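PDB 2BBE: antibiotic biosynthesis monooxygenase family protein from Shewanella oneidensis, which is of unproven function but belongs to the antibiotic biosynthesis monooxygenase family and may therefore act as a monooxygenase. Local coordinates for residues D6-Q12 with H104-A108; A29-A33 with E93-S97. All blocks are in the same frame, centred on the assembly; numbering follows the deposited sequence.

Contact 1 of 2, residues D6-Q12 with H104-A108; sequences DYKINQQ and HQVIA
Residues 6-12 and 104-108 run antiparallel, their end-to-end directions 151° apart, in the register Tyr7-Ala108, Lys8-Ile107, Ile9-Val106, Asn10-Gln105. Lys8 and Ile107 form a hydrogen-bonded pair (CA-CA 5.2 Å): Lys8 N donates to Ile107 O and Ile107 N to Lys8 O, both at 2.9 Å. Ile9-Val106 is non-hydrogen-bonded, with CA atoms 4.4 Å apart. Asn10 N donates to Gln105 O (2.8 Å), but the reciprocal bond is replaced by water 1, which accepts from Gln105 N (2.8 Å) and donates to Asn10 O (3.0 Å). Water 1 stands between the two backbones at Asn10, whose t side chain closes an Asx turn, OD1 accepting from Gln12 N at 2.9 Å and also from Gln13 N. Water 2 links Asn10 ND2 to Gln105 OE1, 3.0 Å from each; ND2 also reaches Ala45 O of the third subunit, and OE1 Lys67 of the same chain.

This pairs the two chain ends as neighbouring strands of a dimeric alpha/beta-barrel subunit. His104, Gln105 and Val106 pair in turn with an antiparallel strand of the second subunit, continuing the sheet across the interface.

On the Ile9-Val106 face, Ile9 CG1 lies 4.2 Å from Val106 CG2. Tyr7 (chi1 p) brings CD1 to 3.5 Å from Val106 CG1. The His104 ring (chi1 m) receives a CH-pi contact from Gln11 CA, 4.1 Å from its centroid and 18° off the normal. Water 3 lies 2.8 Å from His104 NE2 and 3.3 Å from Gln11 O. Ala108 OXT forms a salt bridge with Arg43, and Ala108 O a hydrogen bond with Arg42, both of the third subunit.

Contact 2 of 2, residues A29-A33 with E93-S97; sequences ALIAA and ELVES
Residues 29-33 are a continuous helical turn, closed by Ala33 N to Ala29 O at 3.0 Å. In 93-97 the chain leaves helix 81-94: Leu94 is its last residue, and Val95 (phi/psi -112/133) is the first with extended angles. The backbones come closest at Leu30 and Leu94, CA-CA 6.1 Å. All the cross-segment contacts are van der Waals. Leu94 (chi1 m, chi2 t) points toward the helix and lays CD1 against it, 3.7 Å from Leu30 CA, 3.6 Å from Ala29 O and 4.1 Å from Ala33 CB; both its methyls, CD1 and CD2, lie 4.0 Å from Ala29 CB. The small alanines leave room for this approach. Leu30 (t, p) sets CD1 3.7 Å from CG2 of Val95 (t), and also packs on Phe20, Val62 and Tyr86. Glu96 and Ser97 both face Leu21, a classic beta bulge. Helix 27-35 is thereby packed where helix 81-94 passes into the last strand, part of the helical layer over the antiparallel sheet of this ferredoxin-like, dimeric alpha/beta-barrel fold.

Strand 95-107 connects the two contacts: contact 2 lies where helix 81-94 passes into it, and contact 1 at its far end. Their centres are 33 Å apart and their nearest atoms about 22 Å, on opposite sides of the chain's centre, so they do not touch. Along the chain, contact 2 is nested within the loop that contact 1 closes, and strand 8-22 leads from 6-12 towards helix 27-35. The assembly relates them again, since Tyr7 of one chain packs on Ile31 of the second subunit. No active site is established for either; a sulfate, probably from the crystallisation liquor, lies about 3 Å from the His104 side chain in contact 1.

Contact 1 of 2, residues D6-Q12 with H104-A108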
ATOM      1  N   ASP A   6     -17.656  -1.140 -15.145  1.00 26.91           N
ATOM      2  CA  ASP A   6     -17.511  -1.759 -13.793  1.00 26.70           C
ATOM      3  C   ASP A   6     -16.060  -1.946 -13.317  1.00 25.48           C
ATOM      4  O   ASP A   6     -15.808  -1.929 -12.098  1.00 26.38           O
ATOM      5  CB  ASP A   6     -18.279  -3.089 -13.685  1.00 27.98           C
ATOM      6  CG  ASP A   6     -17.911  -4.110 -14.784  1.00 31.44           C
ATOM      7  OD1 ASP A   6     -17.389  -3.706 -15.855  1.00 34.58           O
ATOM      8  OD2 ASP A   6     -18.183  -5.330 -14.577  1.00 34.31           O
ATOM      9  N   TYR A   7     -15.130  -2.160 -14.250  1.00 22.29           N
ATOM     10  CA  TYR A   7     -13.695  -2.233 -13.917  1.00 19.79           C
ATOM     11  C   TYR A   7     -12.837  -1.679 -15.054  1.00 18.40           C
ATOM     12  O   TYR A   7     -13.276  -1.628 -16.205  1.00 17.39           O
ATOM     13  CB  TYR A   7     -13.252  -3.671 -13.545  1.00 19.51           C
ATOM     14  CG  TYR A   7     -13.255  -4.665 -14.686  1.00 19.21           C
ATOM     15  CD1 TYR A   7     -12.216  -4.684 -15.630  1.00 18.49           C
ATOM     16  CD2 TYR A   7     -14.293  -5.588 -14.829  1.00 19.07           C
ATOM     17  CE1 TYR A   7     -12.219  -5.587 -16.686  1.00 17.70           C
ATOM     18  CE2 TYR A   7     -14.298  -6.494 -15.884  1.00 19.32           C
ATOM     19  CZ  TYR A   7     -13.251  -6.483 -16.807  1.00 19.13           C
ATOM     20  OH  TYR A   7     -13.243  -7.378 -17.856  1.00 20.28           O
ATOM     21  N   LYS A   8     -11.617  -1.268 -14.730  1.00 16.76           N
ATOM     22  CA  LYS A   8     -10.667  -0.826 -15.743  1.00 16.23           C
ATOM     23  C   LYS A   8      -9.291  -1.406 -15.429  1.00 15.75           C
ATOM     24  O   LYS A   8      -8.793  -1.263 -14.304  1.00 15.05           O
ATOM     25  CB  LYS A   8     -10.593   0.704 -15.803  1.00 15.91           C
ATOM     26  CG  LYS A   8      -9.530   1.238 -16.778  1.00 16.10           C
ATOM     27  CD  LYS A   8      -9.641   2.742 -16.970  1.00 17.44           C
ATOM     28  CE  LYS A   8      -8.635   3.254 -17.985  1.00 20.56           C
ATOM     29  NZ  LYS A   8      -8.815   4.719 -18.276  1.00 26.15           N
ATOM     30  N   ILE A   9      -8.685  -2.037 -16.434  1.00 14.79           N
ATOM     31  CA  ILE A   9      -7.316  -2.536 -16.318  1.00 14.89           C
ATOM     32  C   ILE A   9      -6.337  -1.345 -16.399  1.00 14.57           C
ATOM     33  O   ILE A   9      -6.420  -0.522 -17.309  1.00 13.98           O
ATOM     34  CB  ILE A   9      -7.012  -3.599 -17.408  1.00 15.48           C
ATOM     35  CG1 ILE A   9      -7.995  -4.785 -17.301  1.00 15.34           C
ATOM     36  CG2 ILE A   9      -5.543  -4.107 -17.283  1.00 15.47           C
ATOM     37  CD1 ILE A   9      -7.915  -5.787 -18.470  1.00 15.29           C
ATOM     38  N   ASN A  10      -5.438  -1.237 -15.430  1.00 13.65           N
ATOM     39  CA  ASN A  10      -4.358  -0.256 -15.497  1.00 13.85           C
ATOM     40  C   ASN A  10      -3.284  -0.823 -16.425  1.00 13.94           C
ATOM     41  O   ASN A  10      -2.633  -1.826 -16.102  1.00 14.12           O
ATOM     42  CB  ASN A  10      -3.806   0.024 -14.089  1.00 13.45           C
ATOM     43  CG  ASN A  10      -2.699   1.069 -14.069  1.00 14.15           C
ATOM     44  OD1 ASN A  10      -1.839   1.118 -14.940  1.00 12.86           O
ATOM     45  ND2 ASN A  10      -2.689   1.877 -13.024  1.00 12.76           N
ATOM     46  N   GLN A  11      -3.124  -0.197 -17.591  1.00 14.11           N
ATOM     47  CA  GLN A  11      -2.219  -0.735 -18.620  1.00 14.15           C
ATOM     48  C   GLN A  11      -0.772  -0.283 -18.429  1.00 13.76           C
ATOM     49  O   GLN A  11       0.109  -0.702 -19.179  1.00 13.42           O
ATOM     50  CB  GLN A  11      -2.715  -0.363 -20.025  1.00 15.06           C
ATOM     51  CG  GLN A  11      -4.073  -0.995 -20.391  1.00 18.00           C
ATOM     52  CD  GLN A  11      -3.983  -2.499 -20.653  1.00 23.73           C
ATOM     53  OE1 GLN A  11      -5.000  -3.207 -20.663  1.00 27.06           O
ATOM     54  NE2 GLN A  11      -2.771  -2.991 -20.880  1.00 23.04           N
ATOM     55  N   GLN A  12      -0.527   0.576 -17.439  1.00 12.65           N
ATOM     56  CA  GLN A  12       0.818   1.117 -17.230  1.00 12.79           C
ATOM     57  C   GLN A  12       1.595   0.396 -16.123  1.00 12.19           C
ATOM     58  O   GLN A  12       2.705  -0.091 -16.352  1.00 12.33           O
ATOM     59  CB  GLN A  12       0.786   2.638 -16.946  1.00 12.32           C
ATOM     60  CG  GLN A  12       2.184   3.214 -16.673  1.00 13.05           C
ATOM     61  CD  GLN A  12       2.178   4.648 -16.162  1.00 14.83           C
ATOM     62  OE1 GLN A  12       1.399   5.478 -16.645  1.00 16.32           O
ATOM     63  NE2 GLN A  12       3.067   4.954 -15.179  1.00 11.92           N
ATOM     64  N   HIS A 104      -1.132  -6.840 -14.989  1.00  9.36           N
ATOM     65  CA  HIS A 104      -1.710  -5.499 -14.848  1.00 10.44           C
ATOM     66  C   HIS A 104      -2.825  -5.564 -13.810  1.00 10.97           C
ATOM     67  O   HIS A 104      -3.587  -6.553 -13.744  1.00 10.75           O
ATOM     68  CB  HIS A 104      -2.317  -5.012 -16.166  1.00 10.58           C
ATOM     69  CG  HIS A 104      -1.294  -4.672 -17.201  1.00 11.46           C
ATOM     70  ND1 HIS A 104      -1.303  -5.228 -18.456  1.00 11.77           N
ATOM     71  CD2 HIS A 104      -0.234  -3.830 -17.166  1.00 11.05           C
ATOM     72  CE1 HIS A 104      -0.297  -4.741 -19.161  1.00 13.88           C
ATOM     73  NE2 HIS A 104       0.374  -3.900 -18.396  1.00 11.27           N
ATOM     74  N   GLN A 105      -2.949  -4.495 -13.034  1.00 11.25           N
ATOM     75  CA  GLN A 105      -3.952  -4.433 -11.993  1.00 11.89           C
ATOM     76  C   GLN A 105      -5.298  -4.080 -12.589  1.00 12.36           C
ATOM     77  O   GLN A 105      -5.375  -3.277 -13.522  1.00 12.24           O
ATOM     78  CB  GLN A 105      -3.555  -3.438 -10.896  1.00 11.28           C
ATOM     79  CG  GLN A 105      -4.447  -3.540  -9.634  1.00 13.01           C
ATOM     80  CD  GLN A 105      -4.083  -2.519  -8.545  1.00 13.46           C
ATOM     81  OE1 GLN A 105      -3.153  -1.723  -8.698  1.00 18.12           O
ATOM     82  NE2 GLN A 105      -4.830  -2.531  -7.464  1.00 11.42           N
ATOM     83  N   VAL A 106      -6.341  -4.724 -12.066  1.00 12.28           N
ATOM     84  CA  VAL A 106      -7.743  -4.431 -12.397  1.00 12.78           C
ATOM     85  C   VAL A 106      -8.360  -3.579 -11.274  1.00 12.88           C
ATOM     86  O   VAL A 106      -8.461  -4.030 -10.121  1.00 13.43           O
ATOM     87  CB  VAL A 106      -8.588  -5.735 -12.542  1.00 12.85           C
ATOM     88  CG1 VAL A 106     -10.079  -5.409 -12.911  1.00 13.49           C
ATOM     89  CG2 VAL A 106      -7.957  -6.672 -13.544  1.00 13.00           C
ATOM     90  N   ILE A 107      -8.779  -2.369 -11.627  1.00 12.24           N
ATOM     91  CA  ILE A 107      -9.396  -1.437 -10.688  1.00 12.27           C
ATOM     92  C   ILE A 107     -10.915  -1.531 -10.779  1.00 13.17           C
ATOM     93  O   ILE A 107     -11.492  -1.307 -11.846  1.00 12.75           O
ATOM     94  CB  ILE A 107      -8.921   0.030 -10.969  1.00 12.31           C
ATOM     95  CG1 ILE A 107      -7.369   0.109 -10.969  1.00 14.38           C
ATOM     96  CG2 ILE A 107      -9.513   1.007  -9.938  1.00 12.78           C
ATOM     97  CD1 ILE A 107      -6.726  -0.109  -9.551  1.00 15.53           C
ATOM     98  N   ALA A 108     -11.548  -1.884  -9.664  1.00 13.69           N
ATOM     99  CA  ALA A 108     -12.999  -1.876  -9.533  1.00 15.31           C
ATOM    100  C   ALA A 108     -13.400  -1.050  -8.299  1.00 16.39           C
ATOM    101  O   ALA A 108     -12.623  -0.950  -7.322  1.00 16.80           O
ATOM    102  CB  ALA A 108     -13.517  -3.304  -9.385  1.00 15.12           C
ATOM    103  OXT ALA A 108     -14.510  -0.482  -8.215  1.00 16.82           O
TER
HETATM  104  O   HOH W   1      -1.360  -2.236 -13.460  1.00 12.09           O
HETATM  105  O   HOH W   2      -3.490   0.700 -10.412  1.00 37.52           O
HETATM  106  O   HOH W   3       2.571  -2.774 -19.723  1.00 19.06           O

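Contact 2 of 2, residues A29-A33 with E93-S97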
ATOM      1  N   ALA A  29      18.189 -20.043   4.421  1.00 13.99           N
ATOM      2  CA  ALA A  29      19.143 -19.446   3.456  1.00 13.09           C
ATOM      3  C   ALA A  29      18.409 -18.714   2.314  1.00 12.70           C
ATOM      4  O   ALA A  29      18.825 -17.634   1.893  1.00 11.67           O
ATOM      5  CB  ALA A  29      20.094 -20.511   2.895  1.00 13.61           C
ATOM      6  N   LEU A  30      17.306 -19.290   1.841  1.00 11.61           N
ATOM      7  CA  LEU A  30      16.550 -18.648   0.761  1.00 11.73           C
ATOM      8  C   LEU A  30      15.888 -17.348   1.223  1.00 11.82           C
ATOM      9  O   LEU A  30      15.952 -16.344   0.516  1.00 11.09           O
ATOM     10  CB  LEU A  30      15.507 -19.593   0.180  1.00 11.64           C
ATOM     11  CG  LEU A  30      14.667 -18.980  -0.957  1.00 13.44           C
ATOM     12  CD1 LEU A  30      15.581 -18.544  -2.157  1.00 12.70           C
ATOM     13  CD2 LEU A  30      13.569 -19.924  -1.386  1.00 14.63           C
ATOM     14  N   ILE A  31      15.254 -17.374   2.399  1.00 11.43           N
ATOM     15  CA  ILE A  31      14.612 -16.159   2.933  1.00 12.13           C
ATOM     16  C   ILE A  31      15.683 -15.071   3.066  1.00 12.17           C
ATOM     17  O   ILE A  31      15.457 -13.938   2.663  1.00 12.74           O
ATOM     18  CB  ILE A  31      13.901 -16.384   4.318  1.00 12.11           C
ATOM     19  CG1 ILE A  31      12.786 -17.452   4.220  1.00 12.07           C
ATOM     20  CG2 ILE A  31      13.323 -15.046   4.882  1.00 11.32           C
ATOM     21  CD1 ILE A  31      12.324 -18.026   5.593  1.00 11.99           C
ATOM     22  N   ALA A  32      16.835 -15.420   3.637  1.00 12.22           N
ATOM     23  CA  ALA A  32      17.932 -14.453   3.787  1.00 12.82           C
ATOM     24  C   ALA A  32      18.417 -13.853   2.458  1.00 12.58           C
ATOM     25  O   ALA A  32      18.626 -12.632   2.366  1.00 12.64           O
ATOM     26  CB  ALA A  32      19.097 -15.063   4.572  1.00 13.05           C
ATOM     27  N   ALA A  33      18.576 -14.707   1.444  1.00 12.49           N
ATOM     28  CA  ALA A  33      19.048 -14.304   0.117  1.00 12.45           C
ATOM     29  C   ALA A  33      18.055 -13.338  -0.534  1.00 12.42           C
ATOM     30  O   ALA A  33      18.449 -12.300  -1.102  1.00 11.99           O
ATOM     31  CB  ALA A  33      19.259 -15.533  -0.775  1.00 12.52           C
ATOM     32  N   GLU A  93      21.547 -22.931  -6.118  1.00 19.40           N
ATOM     33  CA  GLU A  93      22.002 -23.640  -4.928  0.50 18.75           C
ATOM     34  C   GLU A  93      20.872 -23.872  -3.922  1.00 18.20           C
ATOM     35  O   GLU A  93      20.891 -24.850  -3.175  1.00 17.53           O
ATOM     36  CB  GLU A  93      23.159 -22.880  -4.267  0.50 19.14           C
ATOM     37  CG  GLU A  93      24.339 -22.585  -5.208  0.50 19.84           C
ATOM     38  CD  GLU A  93      24.951 -23.838  -5.831  0.50 21.94           C
ATOM     39  OE1 GLU A  93      25.062 -24.870  -5.126  0.50 23.42           O
ATOM     40  OE2 GLU A  93      25.330 -23.786  -7.025  0.50 21.31           O
ATOM     41  N   LEU A  94      19.891 -22.968  -3.917  1.00 16.05           N
ATOM     42  CA  LEU A  94      18.858 -22.955  -2.877  1.00 15.07           C
ATOM     43  C   LEU A  94      17.466 -23.398  -3.302  1.00 14.40           C
ATOM     44  O   LEU A  94      16.647 -23.755  -2.445  1.00 14.01           O
ATOM     45  CB  LEU A  94      18.733 -21.531  -2.293  1.00 14.43           C
ATOM     46  CG  LEU A  94      20.004 -20.878  -1.741  1.00 15.08           C
ATOM     47  CD1 LEU A  94      19.675 -19.592  -1.001  1.00 14.78           C
ATOM     48  CD2 LEU A  94      20.738 -21.823  -0.798  1.00 14.86           C
ATOM     49  N   VAL A  95      17.154 -23.307  -4.595  1.00 13.91           N
ATOM     50  CA  VAL A  95      15.768 -23.429  -5.063  0.50 13.32           C
ATOM     51  C   VAL A  95      15.530 -24.704  -5.873  1.00 13.76           C
ATOM     52  O   VAL A  95      16.328 -25.013  -6.777  1.00 12.74           O
ATOM     53  CB  VAL A  95      15.356 -22.150  -5.866  0.50 13.40           C
ATOM     54  CG1 VAL A  95      13.990 -22.312  -6.517  0.50 10.86           C
ATOM     55  CG2 VAL A  95      15.345 -20.931  -4.947  0.50 12.67           C
ATOM     56  N   GLU A  96      14.451 -25.414  -5.552  1.00 13.59           N
ATOM     57  CA  GLU A  96      14.019 -26.598  -6.303  1.00 14.98           C
ATOM     58  C   GLU A  96      13.286 -26.199  -7.589  1.00 14.17           C
ATOM     59  O   GLU A  96      13.541 -26.758  -8.681  1.00 14.33           O
ATOM     60  CB  GLU A  96      13.089 -27.451  -5.431  1.00 14.67           C
ATOM     61  CG  GLU A  96      12.511 -28.666  -6.142  1.00 17.49           C
ATOM     62  CD  GLU A  96      11.716 -29.556  -5.215  1.00 18.87           C
ATOM     63  OE1 GLU A  96      12.203 -29.853  -4.102  1.00 24.43           O
ATOM     64  OE2 GLU A  96      10.590 -29.963  -5.594  1.00 26.95           O
ATOM     65  N   SER A  97      12.371 -25.239  -7.462  1.00 12.87           N
ATOM     66  CA  SER A  97      11.555 -24.776  -8.578  1.00 12.41           C
ATOM     67  C   SER A  97      11.018 -23.394  -8.224  1.00 12.48           C
ATOM     68  O   SER A  97      11.016 -23.002  -7.042  1.00 11.00           O
ATOM     69  CB  SER A  97      10.398 -25.743  -8.879  1.00 13.08           C
ATOM     70  OG  SER A  97       9.631 -25.992  -7.708  1.00 14.11           O
TER